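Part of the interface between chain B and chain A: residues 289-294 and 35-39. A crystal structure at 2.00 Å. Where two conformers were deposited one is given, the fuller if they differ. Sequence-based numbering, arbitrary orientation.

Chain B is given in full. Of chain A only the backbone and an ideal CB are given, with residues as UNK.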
# COMPACT_ATOMS: atom_id res chain seq x y z
N PRO B 289 2.55 -15.46 14.52
CA PRO B 289 1.85 -15.00 15.74
C PRO B 289 2.51 -13.78 16.34
O PRO B 289 3.73 -13.70 16.30
CB PRO B 289 1.98 -16.20 16.68
CG PRO B 289 3.30 -16.85 16.25
CD PRO B 289 3.43 -16.61 14.79
N MSE B 290 1.71 -12.89 16.95
CA MSE B 290 2.22 -11.63 17.54
C MSE B 290 2.59 -11.68 19.03
O MSE B 290 3.28 -10.82 19.50
CB MSE B 290 1.25 -10.46 17.30
CG MSE B 290 1.35 -9.84 15.90
SE MSE B 290 0.44 -8.12 15.72
CE MSE B 290 1.43 -7.01 16.97
N GLY B 291 2.13 -12.65 19.79
CA GLY B 291 2.47 -12.66 21.22
C GLY B 291 3.74 -13.37 21.63
O GLY B 291 4.03 -13.45 22.82
N SER B 292 4.52 -13.89 20.68
CA SER B 292 5.69 -14.70 21.01
C SER B 292 6.64 -14.88 19.84
O SER B 292 6.20 -15.06 18.71
CB SER B 292 5.21 -16.09 21.42
OG SER B 292 6.29 -16.98 21.56
N LEU B 293 7.95 -14.85 20.12
CA LEU B 293 8.99 -15.10 19.12
C LEU B 293 9.54 -16.52 19.17
O LEU B 293 10.42 -16.86 18.37
CB LEU B 293 10.11 -14.06 19.19
CG LEU B 293 9.68 -12.70 18.69
CD1 LEU B 293 10.74 -11.64 19.07
CD2 LEU B 293 9.38 -12.77 17.16
N SER B 294 9.02 -17.34 20.08
CA SER B 294 9.36 -18.75 20.15
C SER B 294 8.29 -19.59 19.42
O SER B 294 8.64 -20.61 18.83
CB SER B 294 9.51 -19.20 21.61
OG SER B 294 8.37 -18.86 22.39
N UNK A 35 5.69 -6.65 24.73
CA UNK A 35 6.28 -6.65 23.40
C UNK A 35 7.27 -7.79 23.31
O UNK A 35 8.22 -7.79 24.06
CB UNK A 35 6.96 -5.31 23.09
N UNK A 36 7.06 -8.78 22.41
CA UNK A 36 8.07 -9.85 22.32
C UNK A 36 9.46 -9.37 21.91
O UNK A 36 9.60 -8.46 21.08
CB UNK A 36 7.60 -10.91 21.32
N UNK A 37 10.47 -9.97 22.53
CA UNK A 37 11.86 -9.62 22.34
C UNK A 37 12.67 -10.91 22.16
O UNK A 37 12.41 -11.94 22.82
CB UNK A 37 12.38 -8.79 23.52
N UNK A 38 13.62 -10.86 21.25
CA UNK A 38 14.57 -11.92 20.99
C UNK A 38 15.94 -11.37 21.35
O UNK A 38 16.22 -10.19 21.08
CB UNK A 38 14.51 -12.40 19.54
N UNK A 39 16.79 -12.19 21.97
CA UNK A 39 18.17 -11.78 22.22
C UNK A 39 19.12 -12.98 21.98
O UNK A 39 18.82 -14.09 22.39
CB UNK A 39 18.32 -11.24 23.65

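Chain A runs past chain B as an extended strand, while the facing piece of chain B is a loop without regular secondary structure. No hydrogen bond joins the two stretches; the contact is one of packing, partly between apolar side chains and partly against loop backbone. In an extended chain successive side chains tend to alternate, and here position 36 is the one that faces the loop squarely.

At position 35 the CA-to-CB bond points away from chain B, and an ideal CB finds none of the loop within 5.5 Å. The phi/psi pair of -95/118° is ordinary for a strand, so chain B sets no evident condition and many residues would serve. The deposited residue is A:Leu35, whose side chain makes no contact with the loop.

Position 36 is different. Its CA lies 5.6 Å from the CA of B:Ser292, the nearest such pair across the stretches, and its CB is directed toward the loop. An ideal CB would sit 3.8 Å from B:Leu293 CG and 4.3 Å from B:Ser292 CA, so the space immediately ahead is limited. B:Leu293 offers a greasy surface, and the backbone of B:Met290 to B:Ser292 lies alongside. A compact apolar residue such as alanine, valine or proline would suit the place. A small polar residue cannot be excluded, since the carbonyl oxygen of B:Met290 is nearby as a possible acceptor. The phi of -61° is also what a proline ring requires, and the psi of 141° keeps the chain extended, so proline fits without bending the strand out of its path.

The residue is A:Pro36. Its ring adds carbon to the contact while remaining compact: CG reaches to 3.3 Å from B:Met290 O and 3.6 Å from B:Gly291 C, so the ring packs against the loop backbone. On its CB, the ring meets the leucine, with A:Pro36 CB 3.9 Å from B:Leu293 CG. Proline has no N-H to donate, but no acceptor of this loop lies within hydrogen-bonding reach of its nitrogen, so nothing is lost at this contact.

At position 37 the CB again points away and has open space with respect to the loop; phi/psi of -135/140° would suit a beta-branched residue well, though others are equally possible. A:Val37 is found, with chi1 in the t well. Its backbone does take part: A:Val37 C lies 3.7 Å from B:Leu293 CD1.

Position 38 directs its CB sideways, 3.9 Å from B:Leu293 CD1 when built ideally. A methyl group there favours an apolar beginning to the side chain, but a large residue would be acceptable if it turned off from the loop. A:Phe38 does this: its CB packs 3.9 Å from B:Leu293 CD1, while chi1 of 160° (t) leads the ring away. The leucine methyl thus lies against the strand between positions 36 and 38.

Position 39 is out of reach of the loop, which places no demand on it. The residue is A:Ser39, which makes no contact with this part of chain B.

Chain A (35-39) LPVFS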
# COMPACT_ATOMS: atom_id res chain seq x y z
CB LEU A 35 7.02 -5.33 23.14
CG LEU A 35 6.24 -4.04 22.85
CD1 LEU A 35 5.06 -3.82 23.74
CD2 LEU A 35 7.23 -2.83 22.90
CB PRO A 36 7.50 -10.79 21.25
CG PRO A 36 6.04 -10.57 21.27
CD PRO A 36 5.92 -9.06 21.52
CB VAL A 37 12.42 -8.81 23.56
CG1 VAL A 37 13.93 -8.55 23.41
CG2 VAL A 37 11.66 -7.51 23.71
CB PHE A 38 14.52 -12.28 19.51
CG PHE A 38 15.74 -13.00 19.00
CD1 PHE A 38 15.80 -14.37 19.01
CD2 PHE A 38 16.81 -12.27 18.45
CE1 PHE A 38 16.91 -15.03 18.49
CE2 PHE A 38 17.91 -12.92 17.95
CZ PHE A 38 17.97 -14.29 17.97
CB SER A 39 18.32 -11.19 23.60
OG SER A 39 19.66 -10.80 23.82
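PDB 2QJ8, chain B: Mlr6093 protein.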